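Local coordinates for protein nudix Hydrolase, RenU (Mycolicibacterium smegmatis, PDB 6UUF) that probably hydrolyses nucleoside diphosphate-linked substrates, NADH perhaps among them, as a magnesium-dependent member of the Nudix family, at residues L26-P31 and L129-E134; Q42-W47 and G51-L56; Q136-P141 and A148-L153. The protein carries 3 engineered substitutions. All coordinates share one frame; numbering follows the deposited sequence.

Contact 1 of 3, residues L26-P31 and L129-E134; sequences LLLRAP and LRWVLE
The strand segments 26-31 and 129-133 pass each other at 63° with their axes 8.6 Å apart at the closest point, so Trp131 has to bridge the distance to Leu28 and Ala30 with its side chain. Its indole does so with the far rim of the six-membered ring: CZ3 lies 3.6 Å from Ala30 CB, and CH2 lies 3.9 Å from Leu28 CG. The CZ3 corner also comes to 3.5 Å from Leu28 O, a carbonyl that meets the ring obliquely. With CG anti to its carbonyl carbon (chi1 -75°), the tryptophan sends this rim across to strand 23-31. Between the two strands runs strand 37-44, which pairs with both in the mixed sheet of the Nudix fold; the indole therefore reaches over an intervening strand, touching Leu40 on the way. At the near end of the ring, Trp131 NE1 is hydrogen-bonded to Leu118 O, which helps to hold the rotation of the indole while its carbon rim packs. Leu28 CD2 is equally close to Trp131 CH2, and the side chain also touches Leu81. Arg29 sends its CB away from strand 126-133; its guanidinium forms a salt bridge with Asp113 and a hydrogen bond to Ile160 O.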
ATOM      1  N   LEU A  26       0.670  -0.419  -2.547  1.00 27.36           N
ATOM      2  CA  LEU A  26       2.039  -0.205  -2.931  1.00 25.39           C
ATOM      3  C   LEU A  26       2.836   0.512  -1.874  1.00 28.86           C
ATOM      4  O   LEU A  26       2.527   1.641  -1.541  1.00 26.77           O
ATOM      5  CB  LEU A  26       2.093   0.603  -4.206  1.00 27.39           C
ATOM      6  CG  LEU A  26       3.390   0.446  -4.978  1.00 29.44           C
ATOM      7  CD1 LEU A  26       3.670  -0.975  -5.444  1.00 28.04           C
ATOM      8  CD2 LEU A  26       3.295   1.401  -6.163  1.00 33.72           C
ATOM      9  N   LEU A  27       3.884  -0.141  -1.380  1.00 29.61           N
ATOM     10  CA  LEU A  27       4.924   0.493  -0.560  1.00 31.77           C
ATOM     11  C   LEU A  27       6.078   0.827  -1.463  1.00 30.25           C
ATOM     12  O   LEU A  27       6.959  -0.006  -1.711  1.00 29.53           O
ATOM     13  CB  LEU A  27       5.363  -0.460   0.556  1.00 34.02           C
ATOM     14  CG  LEU A  27       6.469  -0.019   1.502  1.00 37.56           C
ATOM     15  CD1 LEU A  27       6.109   1.338   2.046  1.00 40.87           C
ATOM     16  CD2 LEU A  27       6.578  -0.998   2.682  1.00 40.94           C
ATOM     17  N   LEU A  28       6.045   2.032  -2.005  1.00 29.76           N
ATOM     18  CA  LEU A  28       7.038   2.495  -2.956  1.00 28.55           C
ATOM     19  C   LEU A  28       8.172   3.231  -2.216  1.00 29.74           C
ATOM     20  O   LEU A  28       7.906   4.199  -1.514  1.00 30.81           O
ATOM     21  CB  LEU A  28       6.410   3.445  -3.953  1.00 29.04           C
ATOM     22  CG  LEU A  28       7.367   3.970  -5.031  1.00 30.36           C
ATOM     23  CD1 LEU A  28       8.056   2.851  -5.841  1.00 33.11           C
ATOM     24  CD2 LEU A  28       6.554   4.848  -5.958  1.00 29.78           C
ATOM     25  N   ARG A  29       9.412   2.779  -2.414  1.00 28.60           N
ATOM     26  CA  ARG A  29      10.602   3.333  -1.766  1.00 31.33           C
ATOM     27  C   ARG A  29      11.402   4.158  -2.721  1.00 30.61           C
ATOM     28  O   ARG A  29      11.482   3.819  -3.908  1.00 36.15           O
ATOM     29  CB  ARG A  29      11.489   2.247  -1.191  1.00 31.34           C
ATOM     30  CG  ARG A  29      10.734   1.247  -0.310  1.00 33.86           C
ATOM     31  CD  ARG A  29      11.675   0.161   0.210  1.00 37.73           C
ATOM     32  NE  ARG A  29      12.314  -0.624  -0.865  1.00 36.24           N
ATOM     33  CZ  ARG A  29      13.256  -1.541  -0.656  1.00 35.05           C
ATOM     34  NH1 ARG A  29      13.719  -1.797   0.580  1.00 34.85           N
ATOM     35  NH2 ARG A  29      13.758  -2.189  -1.693  1.00 35.34           N
ATOM     36  N   ALA A  30      11.973   5.253  -2.217  1.00 31.83           N
ATOM     37  CA  ALA A  30      12.925   6.067  -2.999  1.00 35.19           C
ATOM     38  C   ALA A  30      14.084   6.601  -2.168  1.00 35.02           C
ATOM     39  O   ALA A  30      13.910   6.951  -1.015  1.00 34.71           O
ATOM     40  CB  ALA A  30      12.240   7.213  -3.738  1.00 33.63           C
ATOM     41  N   PRO A  31      15.283   6.653  -2.767  1.00 41.79           N
ATOM     42  CA  PRO A  31      16.426   7.188  -2.031  1.00 49.82           C
ATOM     43  C   PRO A  31      16.338   8.694  -1.977  1.00 47.78           C
ATOM     44  O   PRO A  31      15.885   9.323  -2.943  1.00 45.83           O
ATOM     45  CB  PRO A  31      17.624   6.757  -2.874  1.00 46.56           C
ATOM     46  CG  PRO A  31      17.079   6.403  -4.218  1.00 47.88           C
ATOM     47  CD  PRO A  31      15.595   6.458  -4.195  1.00 46.68           C
ATOM     48  N   LEU A 129      -0.351  13.235  -0.975  1.00 38.41           N
ATOM     49  CA  LEU A 129       0.679  12.227  -1.044  1.00 37.75           C
ATOM     50  C   LEU A 129       1.966  12.873  -0.596  1.00 37.45           C
ATOM     51  O   LEU A 129       2.278  14.006  -0.976  1.00 37.23           O
ATOM     52  CB  LEU A 129       0.838  11.748  -2.454  1.00 40.14           C
ATOM     53  CG  LEU A 129      -0.344  10.940  -2.934  1.00 40.66           C
ATOM     54  CD1 LEU A 129      -0.513  11.192  -4.428  1.00 41.20           C
ATOM     55  CD2 LEU A 129      -0.100   9.479  -2.565  1.00 39.05           C
ATOM     56  N   ARG A 130       2.729  12.134   0.196  1.00 35.97           N
ATOM     57  CA  ARG A 130       3.938  12.662   0.738  1.00 37.80           C
ATOM     58  C   ARG A 130       5.013  11.574   0.872  1.00 35.79           C
ATOM     59  O   ARG A 130       4.754  10.435   1.337  1.00 30.88           O
ATOM     60  CB  ARG A 130       3.614  13.271   2.095  1.00 40.34           C
ATOM     61  CG  ARG A 130       4.635  14.301   2.520  1.00 45.96           C
ATOM     62  CD  ARG A 130       4.494  14.581   4.000  1.00 49.17           C
ATOM     63  NE  ARG A 130       3.401  15.510   4.311  1.00 49.89           N
ATOM     64  CZ  ARG A 130       2.959  15.787   5.544  1.00 45.97           C
ATOM     65  NH1 ARG A 130       3.470  15.190   6.651  1.00 41.33           N
ATOM     66  NH2 ARG A 130       1.990  16.670   5.667  1.00 42.66           N
ATOM     67  N   TRP A 131       6.206  11.942   0.428  1.00 32.83           N
ATOM     68  CA  TRP A 131       7.372  11.135   0.623  1.00 32.94           C
ATOM     69  C   TRP A 131       7.781  11.306   2.058  1.00 33.37           C
ATOM     70  O   TRP A 131       7.905  12.436   2.521  1.00 37.50           O
ATOM     71  CB  TRP A 131       8.458  11.569  -0.336  1.00 31.93           C
ATOM     72  CG  TRP A 131       8.199  11.104  -1.724  1.00 33.06           C
ATOM     73  CD1 TRP A 131       7.726  11.849  -2.779  1.00 32.65           C
ATOM     74  CD2 TRP A 131       8.378   9.779  -2.214  1.00 32.31           C
ATOM     75  NE1 TRP A 131       7.622  11.062  -3.892  1.00 32.01           N
ATOM     76  CE2 TRP A 131       8.013   9.792  -3.589  1.00 31.03           C
ATOM     77  CE3 TRP A 131       8.827   8.571  -1.626  1.00 32.45           C
ATOM     78  CZ2 TRP A 131       8.062   8.644  -4.393  1.00 33.10           C
ATOM     79  CZ3 TRP A 131       8.900   7.435  -2.415  1.00 32.91           C
ATOM     80  CH2 TRP A 131       8.517   7.474  -3.799  1.00 34.66           C
ATOM     81  N   VAL A 132       7.952  10.204   2.776  1.00 31.31           N
ATOM     82  CA  VAL A 132       8.216  10.251   4.242  1.00 31.21           C
ATOM     83  C   VAL A 132       9.418   9.372   4.536  1.00 30.66           C
ATOM     84  O   VAL A 132       9.463   8.222   4.140  1.00 34.17           O
ATOM     85  CB  VAL A 132       7.017   9.740   5.044  1.00 32.23           C
ATOM     86  CG1 VAL A 132       7.302   9.655   6.550  1.00 32.09           C
ATOM     87  CG2 VAL A 132       5.816  10.640   4.787  1.00 35.43           C
ATOM     88  N   LEU A 133      10.423   9.905   5.198  1.00 31.71           N
ATOM     89  CA  LEU A 133      11.564   9.068   5.583  1.00 33.32           C
ATOM     90  C   LEU A 133      11.056   7.838   6.345  1.00 33.49           C
ATOM     91  O   LEU A 133      10.181   7.978   7.181  1.00 29.05           O
ATOM     92  CB  LEU A 133      12.577   9.846   6.414  1.00 34.26           C
ATOM     93  CG  LEU A 133      13.369  10.876   5.606  1.00 35.75           C
ATOM     94  CD1 LEU A 133      14.114  11.838   6.529  1.00 38.51           C
ATOM     95  CD2 LEU A 133      14.327  10.210   4.650  1.00 38.96           C
ATOM     96  N   GLU A 134      11.568   6.656   5.982  1.00 32.39           N
ATOM     97  CA  GLU A 134      11.217   5.411   6.639  1.00 37.24           C
ATOM     98  C   GLU A 134      11.216   5.454   8.158  1.00 35.89           C
ATOM     99  O   GLU A 134      10.306   4.943   8.787  1.00 37.57           O
ATOM    100  CB  GLU A 134      12.198   4.315   6.232  1.00 44.88           C
ATOM    101  CG  GLU A 134      11.927   3.655   4.914  1.00 53.71           C
ATOM    102  CD  GLU A 134      12.707   2.344   4.770  1.00 68.11           C
ATOM    103  OE1 GLU A 134      13.973   2.419   4.784  1.00 72.85           O
ATOM    104  OE2 GLU A 134      12.056   1.255   4.674  1.00 65.14           O
TER

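Contact 2 of 3, residues Q42-W47 and G51-L56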
ATOM      1  N   GLN A  42      -0.054   8.048   1.436  1.00 31.22           N
ATOM      2  CA  GLN A  42      -1.283   8.693   1.091  1.00 36.10           C
ATOM      3  C   GLN A  42      -2.046   9.077   2.364  1.00 36.09           C
ATOM      4  O   GLN A  42      -2.261   8.236   3.242  1.00 31.82           O
ATOM      5  CB  GLN A  42      -2.127   7.745   0.258  1.00 35.74           C
ATOM      6  CG  GLN A  42      -3.343   8.403  -0.359  1.00 39.83           C
ATOM      7  CD  GLN A  42      -4.270   7.376  -0.945  1.00 41.76           C
ATOM      8  OE1 GLN A  42      -4.617   6.399  -0.282  1.00 44.36           O
ATOM      9  NE2 GLN A  42      -4.695   7.599  -2.179  1.00 43.91           N
ATOM     10  N   HIS A  43      -2.410  10.361   2.436  1.00 37.77           N
ATOM     11  CA  HIS A  43      -3.263  10.891   3.496  1.00 40.12           C
ATOM     12  C   HIS A  43      -4.709  10.721   3.056  1.00 42.48           C
ATOM     13  O   HIS A  43      -5.112  11.235   2.003  1.00 41.47           O
ATOM     14  CB  HIS A  43      -2.978  12.354   3.702  1.00 41.72           C
ATOM     15  CG  HIS A  43      -3.671  12.937   4.894  1.00 52.84           C
ATOM     16  ND1 HIS A  43      -3.605  12.371   6.150  1.00 59.94           N
ATOM     17  CD2 HIS A  43      -4.434  14.050   5.027  1.00 59.75           C
ATOM     18  CE1 HIS A  43      -4.298  13.106   7.003  1.00 62.46           C
ATOM     19  NE2 HIS A  43      -4.811  14.130   6.347  1.00 61.89           N
ATOM     20  N   ARG A  44      -5.498  10.031   3.858  1.00 40.94           N
ATOM     21  CA  ARG A  44      -6.796   9.594   3.385  1.00 51.21           C
ATOM     22  C   ARG A  44      -7.772  10.767   3.599  1.00 55.69           C
ATOM     23  O   ARG A  44      -7.826  11.349   4.697  1.00 49.00           O
ATOM     24  CB  ARG A  44      -7.226   8.313   4.110  1.00 57.69           C
ATOM     25  CG  ARG A  44      -6.130   7.225   4.212  1.00 65.58           C
ATOM     26  CD  ARG A  44      -5.997   6.308   3.023  1.00 69.30           C
ATOM     27  NE  ARG A  44      -6.498   4.978   3.378  1.00 79.11           N
ATOM     28  CZ  ARG A  44      -7.717   4.502   3.120  1.00 76.15           C
ATOM     29  NH1 ARG A  44      -8.639   5.227   2.464  1.00 74.99           N
ATOM     30  NH2 ARG A  44      -8.021   3.268   3.530  1.00 75.52           N
ATOM     31  N   ALA A  45      -8.477  11.162   2.536  1.00 61.77           N
ATOM     32  CA  ALA A  45      -9.505  12.224   2.646  1.00 71.17           C
ATOM     33  C   ALA A  45     -10.577  11.771   3.658  1.00 65.83           C
ATOM     34  O   ALA A  45     -10.993  10.628   3.570  1.00 66.95           O
ATOM     35  CB  ALA A  45     -10.131  12.499   1.279  1.00 69.58           C
ATOM     36  N   PRO A  46     -10.978  12.624   4.640  1.00 71.66           N
ATOM     37  CA  PRO A  46     -12.091  12.327   5.604  1.00 78.39           C
ATOM     38  C   PRO A  46     -13.350  11.585   5.096  1.00 70.92           C
ATOM     39  O   PRO A  46     -13.868  10.714   5.819  1.00 57.40           O
ATOM     40  CB  PRO A  46     -12.445  13.717   6.149  1.00 76.75           C
ATOM     41  CG  PRO A  46     -11.081  14.363   6.237  1.00 82.67           C
ATOM     42  CD  PRO A  46     -10.247  13.833   5.078  1.00 75.84           C
ATOM     43  N   TRP A  47     -13.800  11.897   3.866  1.00 73.24           N
ATOM     44  CA  TRP A  47     -14.913  11.152   3.241  1.00 70.29           C
ATOM     45  C   TRP A  47     -14.630   9.694   2.868  1.00 70.35           C
ATOM     46  O   TRP A  47     -15.577   8.974   2.601  1.00 65.23           O
ATOM     47  CB  TRP A  47     -15.518  11.878   2.023  1.00 69.10           C
ATOM     48  CG  TRP A  47     -14.601  12.248   0.882  1.00 63.45           C
ATOM     49  CD1 TRP A  47     -14.139  13.500   0.602  1.00 61.57           C
ATOM     50  CD2 TRP A  47     -14.092  11.387  -0.163  1.00 56.06           C
ATOM     51  NE1 TRP A  47     -13.354  13.477  -0.525  1.00 58.90           N
ATOM     52  CE2 TRP A  47     -13.302  12.199  -1.019  1.00 56.63           C
ATOM     53  CE3 TRP A  47     -14.207  10.016  -0.448  1.00 53.39           C
ATOM     54  CZ2 TRP A  47     -12.620  11.687  -2.157  1.00 53.30           C
ATOM     55  CZ3 TRP A  47     -13.521   9.492  -1.592  1.00 58.50           C
ATOM     56  CH2 TRP A  47     -12.747  10.344  -2.433  1.00 55.18           C
ATOM     57  N   GLY A  51     -10.480   8.084   6.754  1.00 77.09           N
ATOM     58  CA  GLY A  51     -10.032   9.438   6.408  1.00 73.34           C
ATOM     59  C   GLY A  51      -9.430  10.167   7.605  1.00 71.32           C
ATOM     60  O   GLY A  51      -9.926  10.026   8.726  1.00 70.29           O
ATOM     61  N   GLY A  52      -8.361  10.934   7.365  1.00 68.45           N
ATOM     62  CA  GLY A  52      -7.546  11.539   8.435  1.00 61.32           C
ATOM     63  C   GLY A  52      -6.264  10.768   8.771  1.00 56.21           C
ATOM     64  O   GLY A  52      -5.398  11.269   9.491  1.00 48.19           O
ATOM     65  N   THR A  53      -6.119   9.550   8.260  1.00 47.77           N
ATOM     66  CA  THR A  53      -4.910   8.763   8.554  1.00 44.30           C
ATOM     67  C   THR A  53      -4.103   8.548   7.303  1.00 38.18           C
ATOM     68  O   THR A  53      -4.573   8.806   6.202  1.00 35.77           O
ATOM     69  CB  THR A  53      -5.258   7.407   9.171  1.00 41.91           C
ATOM     70  OG1 THR A  53      -6.029   6.657   8.227  1.00 41.26           O
ATOM     71  CG2 THR A  53      -6.038   7.589  10.495  1.00 41.17           C
ATOM     72  N   TRP A  54      -2.894   8.040   7.505  1.00 38.29           N
ATOM     73  CA  TRP A  54      -1.931   7.771   6.429  1.00 38.72           C
ATOM     74  C   TRP A  54      -1.833   6.283   6.173  1.00 35.24           C
ATOM     75  O   TRP A  54      -1.817   5.485   7.112  1.00 37.86           O
ATOM     76  CB  TRP A  54      -0.544   8.304   6.816  1.00 36.34           C
ATOM     77  CG  TRP A  54      -0.477   9.778   6.935  1.00 34.36           C
ATOM     78  CD1 TRP A  54      -0.804  10.540   8.034  1.00 36.07           C
ATOM     79  CD2 TRP A  54      -0.113  10.688   5.908  1.00 33.53           C
ATOM     80  NE1 TRP A  54      -0.623  11.867   7.744  1.00 36.18           N
ATOM     81  CE2 TRP A  54      -0.198  11.987   6.449  1.00 32.23           C
ATOM     82  CE3 TRP A  54       0.282  10.532   4.575  1.00 33.30           C
ATOM     83  CZ2 TRP A  54       0.106  13.128   5.710  1.00 35.67           C
ATOM     84  CZ3 TRP A  54       0.609  11.665   3.835  1.00 32.80           C
ATOM     85  CH2 TRP A  54       0.518  12.952   4.403  1.00 37.63           C
ATOM     86  N   ALA A  55      -1.756   5.904   4.911  1.00 33.27           N
ATOM     87  CA  ALA A  55      -1.607   4.461   4.556  1.00 33.71           C
ATOM     88  C   ALA A  55      -1.008   4.392   3.177  1.00 31.62           C
ATOM     89  O   ALA A  55      -0.523   5.424   2.681  1.00 30.74           O
ATOM     90  CB  ALA A  55      -2.943   3.737   4.632  1.00 36.99           C
ATOM     91  N   LEU A  56      -0.991   3.199   2.578  1.00 32.43           N
ATOM     92  CA  LEU A  56      -0.412   3.033   1.245  1.00 31.87           C
ATOM     93  C   LEU A  56      -1.515   3.267   0.246  1.00 30.03           C
ATOM     94  O   LEU A  56      -2.655   2.942   0.544  1.00 27.94           O
ATOM     95  CB  LEU A  56       0.150   1.665   1.081  1.00 32.66           C
ATOM     96  CG  LEU A  56       1.108   1.213   2.199  1.00 37.13           C
ATOM     97  CD1 LEU A  56       1.460  -0.247   2.006  1.00 34.19           C
ATOM     98  CD2 LEU A  56       2.363   2.067   2.225  1.00 37.91           C
TER
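Four backbone hydrogen bonds tie Gln42-Arg44 to Gly52-Ala55, closing one end of an antiparallel beta hairpin. Gln42 and Ala55 form a hydrogen-bonded pair, with N to O distances of 2.9 Å from Gln42 N to Ala55 O and from Ala55 N to Gln42 O. Arg44 N then donates to Thr53 O, and Gly52 N gives a straight bond (174° at the hydrogen) to Arg44 O, although it stands 32° out of that carbonyl's plane. Close backbone packing continues beyond the strands: Gly51 CA sits 3.6 Å from Pro46 CA, where a side chain on Gly51 would clash with Pro46 and Ala45 O.

The aromatic contact belongs to the non-hydrogen-bonded pair, His43 and Trp54. His43 CB lies over the face of the indole six-membered ring, a CH-pi contact 3.5 Å from its centroid, and ND1 stands over the same ring system, 3.4 Å from Trp54 CE2. The imidazole is inclined at 36° to the indole, and its CE1 edge turns to Gly52 O, 3.3 Å away. A leucine in place of Trp54 would probably leave His43 without the flat surface under CB and ND1, freeing the imidazole to turn.

On the face carrying Gln42 and Ala55, Ala55 CB meets the bent Arg44 chain at its guanidinium edge, in plane and 4.0 Å from Arg44 NE, a buried nitrogen without a partner in the model. Gln42 NE2 is hydrogen-bonded to Ser126 OG, which starts strand 126-133, whereas Trp54 reaches Leu41 of strand 37-44, Glu128 and Arg130 of strand 126-133, and Pro141 in the loop before helix 144-158.

Contact 3 of 3, residues Q136-P141 and A148-L153; sequences QVADLP and ASWQRL
Val137 sets CG1 over one face of the Trp150 indole, joining the loop after the last sheet strand to helix 144-158, which packs against the sheet of this Nudix fold. CG1 stands 3.4 Å from Trp150 CE2 and makes a CH-pi contact with the five-membered ring, 3.7 Å from its centroid and 23° off the normal. Val137 CB is equally near the other ring, 3.4 Å from Trp150 CZ2, while CG2 lies 3.7 Å from that same CZ2. Ala138 adds a looser apolar touch, its CB 4.0 Å from Trp150 CD1.

Trp150 is thrown out from the helix by a first torsion that sets CG anti to the backbone N (chi1 179°), carrying the indole toward the loop. Residues 137-139 have helical backbone angles, and hydrogen bonds from Asp139 N to Gln136 O and from Leu140 N to Val137 O hold this turn. Farther out, Val137 also packs on Val39 and Leu41 of strand 37-44, on Val132 and on Phe146, whose ring meets that of Trp150. One water completes the junction at the indole edge, accepting from Trp150 NE1 at 2.8 Å and from Ala138 N at 3.0 Å.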
ATOM      1  N   GLN A 136      10.638   7.986   9.946  1.00 37.66           N
ATOM      2  CA  GLN A 136       9.603   8.924  10.405  1.00 37.67           C
ATOM      3  C   GLN A 136       8.172   8.503  10.102  1.00 35.02           C
ATOM      4  O   GLN A 136       7.234   9.156  10.578  1.00 34.21           O
ATOM      5  CB  GLN A 136       9.889  10.309   9.844  1.00 40.19           C
ATOM      6  CG  GLN A 136      11.244  10.806  10.335  1.00 43.45           C
ATOM      7  CD  GLN A 136      11.367  12.289  10.276  1.00 43.10           C
ATOM      8  OE1 GLN A 136      11.603  12.914  11.317  1.00 43.61           O
ATOM      9  NE2 GLN A 136      11.172  12.886   9.067  1.00 38.33           N
ATOM     10  N   VAL A 137       7.989   7.389   9.378  1.00 34.13           N
ATOM     11  CA  VAL A 137       6.641   6.902   9.054  1.00 32.18           C
ATOM     12  C   VAL A 137       5.776   6.711  10.306  1.00 31.18           C
ATOM     13  O   VAL A 137       4.641   7.176  10.339  1.00 32.03           O
ATOM     14  CB  VAL A 137       6.697   5.594   8.202  1.00 33.46           C
ATOM     15  CG1 VAL A 137       5.346   4.868   8.176  1.00 32.65           C
ATOM     16  CG2 VAL A 137       7.159   5.940   6.786  1.00 33.58           C
ATOM     17  N   ALA A 138       6.315   6.046  11.331  1.00 31.51           N
ATOM     18  CA  ALA A 138       5.573   5.741  12.573  1.00 31.41           C
ATOM     19  C   ALA A 138       5.246   6.946  13.436  1.00 32.74           C
ATOM     20  O   ALA A 138       4.486   6.830  14.397  1.00 35.66           O
ATOM     21  CB  ALA A 138       6.366   4.756  13.404  1.00 35.35           C
ATOM     22  N   ASP A 139       5.844   8.096  13.135  1.00 32.34           N
ATOM     23  CA  ASP A 139       5.449   9.353  13.794  1.00 32.63           C
ATOM     24  C   ASP A 139       4.082   9.821  13.378  1.00 33.90           C
ATOM     25  O   ASP A 139       3.438  10.529  14.130  1.00 33.08           O
ATOM     26  CB  ASP A 139       6.426  10.485  13.497  1.00 35.17           C
ATOM     27  CG  ASP A 139       7.883  10.179  13.925  1.00 35.95           C
ATOM     28  OD1 ASP A 139       8.136   9.362  14.849  1.00 38.59           O
ATOM     29  OD2 ASP A 139       8.774  10.771  13.291  1.00 34.76           O
ATOM     30  N   LEU A 140       3.617   9.415  12.195  1.00 34.95           N
ATOM     31  CA  LEU A 140       2.345   9.891  11.658  1.00 34.07           C
ATOM     32  C   LEU A 140       1.162   9.125  12.217  1.00 33.86           C
ATOM     33  O   LEU A 140       1.325   8.007  12.665  1.00 36.64           O
ATOM     34  CB  LEU A 140       2.346   9.769  10.133  1.00 35.82           C
ATOM     35  CG  LEU A 140       3.427  10.613   9.449  1.00 36.02           C
ATOM     36  CD1 LEU A 140       3.497  10.205   7.996  1.00 40.44           C
ATOM     37  CD2 LEU A 140       3.130  12.093   9.537  1.00 38.43           C
ATOM     38  N   PRO A 141      -0.038   9.738  12.170  1.00 36.18           N
ATOM     39  CA  PRO A 141      -1.279   9.028  12.486  1.00 35.41           C
ATOM     40  C   PRO A 141      -1.596   8.048  11.376  1.00 33.17           C
ATOM     41  O   PRO A 141      -2.017   8.447  10.293  1.00 36.82           O
ATOM     42  CB  PRO A 141      -2.330  10.161  12.574  1.00 34.80           C
ATOM     43  CG  PRO A 141      -1.790  11.256  11.711  1.00 35.26           C
ATOM     44  CD  PRO A 141      -0.297  11.128  11.696  1.00 36.15           C
ATOM     45  N   ALA A 148      -0.331  -1.641  12.316  1.00 43.92           N
ATOM     46  CA  ALA A 148      -0.195  -2.956  12.902  1.00 41.81           C
ATOM     47  C   ALA A 148       0.855  -3.759  12.155  1.00 45.35           C
ATOM     48  O   ALA A 148       1.492  -4.638  12.738  1.00 46.19           O
ATOM     49  CB  ALA A 148      -1.537  -3.668  12.846  1.00 40.87           C
ATOM     50  N   SER A 149       1.016  -3.452  10.861  1.00 42.28           N
ATOM     51  CA  SER A 149       1.978  -4.112   9.988  1.00 38.45           C
ATOM     52  C   SER A 149       3.300  -3.437   9.830  1.00 35.07           C
ATOM     53  O   SER A 149       4.245  -4.070   9.358  1.00 31.97           O
ATOM     54  CB  SER A 149       1.369  -4.248   8.587  1.00 40.25           C
ATOM     55  OG  SER A 149       0.302  -5.155   8.684  1.00 44.74           O
ATOM     56  N   TRP A 150       3.379  -2.147  10.171  1.00 33.69           N
ATOM     57  CA  TRP A 150       4.524  -1.351   9.784  1.00 32.79           C
ATOM     58  C   TRP A 150       5.850  -1.924  10.256  1.00 32.97           C
ATOM     59  O   TRP A 150       6.797  -2.005   9.468  1.00 27.77           O
ATOM     60  CB  TRP A 150       4.332   0.119  10.214  1.00 34.67           C
ATOM     61  CG  TRP A 150       5.509   1.004   9.871  1.00 36.75           C
ATOM     62  CD1 TRP A 150       6.278   1.742  10.745  1.00 33.98           C
ATOM     63  CD2 TRP A 150       6.087   1.167   8.586  1.00 35.87           C
ATOM     64  NE1 TRP A 150       7.267   2.384  10.068  1.00 34.63           N
ATOM     65  CE2 TRP A 150       7.170   2.063   8.732  1.00 34.21           C
ATOM     66  CE3 TRP A 150       5.768   0.679   7.308  1.00 37.99           C
ATOM     67  CZ2 TRP A 150       7.961   2.465   7.651  1.00 34.44           C
ATOM     68  CZ3 TRP A 150       6.561   1.079   6.223  1.00 40.29           C
ATOM     69  CH2 TRP A 150       7.646   1.968   6.408  1.00 38.37           C
ATOM     70  N   GLN A 151       5.950  -2.332  11.523  1.00 34.41           N
ATOM     71  CA  GLN A 151       7.261  -2.794  12.023  1.00 36.59           C
ATOM     72  C   GLN A 151       7.712  -4.006  11.248  1.00 34.53           C
ATOM     73  O   GLN A 151       8.880  -4.115  10.867  1.00 34.36           O
ATOM     74  CB  GLN A 151       7.235  -3.083  13.532  1.00 43.60           C
ATOM     75  CG  GLN A 151       8.446  -3.853  14.104  1.00 49.87           C
ATOM     76  CD  GLN A 151       9.846  -3.251  13.848  1.00 59.94           C
ATOM     77  OE1 GLN A 151      10.014  -2.047  13.610  1.00 67.74           O
ATOM     78  NE2 GLN A 151      10.872  -4.118  13.917  1.00 58.84           N
ATOM     79  N   ARG A 152       6.767  -4.923  11.004  1.00 38.76           N
ATOM     80  CA  ARG A 152       7.049  -6.103  10.220  1.00 39.18           C
ATOM     81  C   ARG A 152       7.518  -5.738   8.793  1.00 38.49           C
ATOM     82  O   ARG A 152       8.558  -6.235   8.353  1.00 37.52           O
ATOM     83  CB  ARG A 152       5.850  -7.030  10.214  1.00 45.79           C
ATOM     84  CG  ARG A 152       6.154  -8.437   9.701  1.00 56.67           C
ATOM     85  CD  ARG A 152       7.027  -9.284  10.660  1.00 62.16           C
ATOM     86  NE  ARG A 152       7.455 -10.531   9.988  1.00 65.09           N
ATOM     87  CZ  ARG A 152       8.692 -10.850   9.586  1.00 68.21           C
ATOM     88  NH1 ARG A 152       9.751 -10.058   9.804  1.00 69.03           N
ATOM     89  NH2 ARG A 152       8.876 -12.011   8.962  1.00 74.47           N
ATOM     90  N   LEU A 153       6.814  -4.820   8.115  1.00 34.73           N
ATOM     91  CA  LEU A 153       7.286  -4.324   6.809  1.00 34.81           C
ATOM     92  C   LEU A 153       8.676  -3.743   6.850  1.00 35.33           C
ATOM     93  O   LEU A 153       9.433  -3.911   5.904  1.00 32.48           O
ATOM     94  CB  LEU A 153       6.342  -3.259   6.228  1.00 33.92           C
ATOM     95  CG  LEU A 153       5.045  -3.870   5.771  1.00 32.86           C
ATOM     96  CD1 LEU A 153       3.961  -2.837   5.594  1.00 34.18           C
ATOM     97  CD2 LEU A 153       5.270  -4.640   4.481  1.00 37.00           C
TER
HETATM   98  O   HOH W   1       8.872   4.402  11.117  1.00 36.21           O

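In the fold
Contacts 1 and 2 belong to the same mixed sheet, contact 2 being nested along the chain within the loop that contact 1 closes; contact 3 follows and adds helix 144-158. Contacts 1 and 3 are mostly buried and lack direct hydrogen bonds between their segments, each relying on a tryptophan against aliphatic side chains, with a water bridge as the polar element of contact 3. Contact 2, only partly buried, instead combines hairpin backbone bonds with the aromatic contact of His43 and Trp54. The three abut: Leu27 meets both Leu56 and Trp150, Arg130 packs on Trp54, and a probable hydrogen bond from Trp54 N to Pro141 O joins the hairpin to the loop of contact 3.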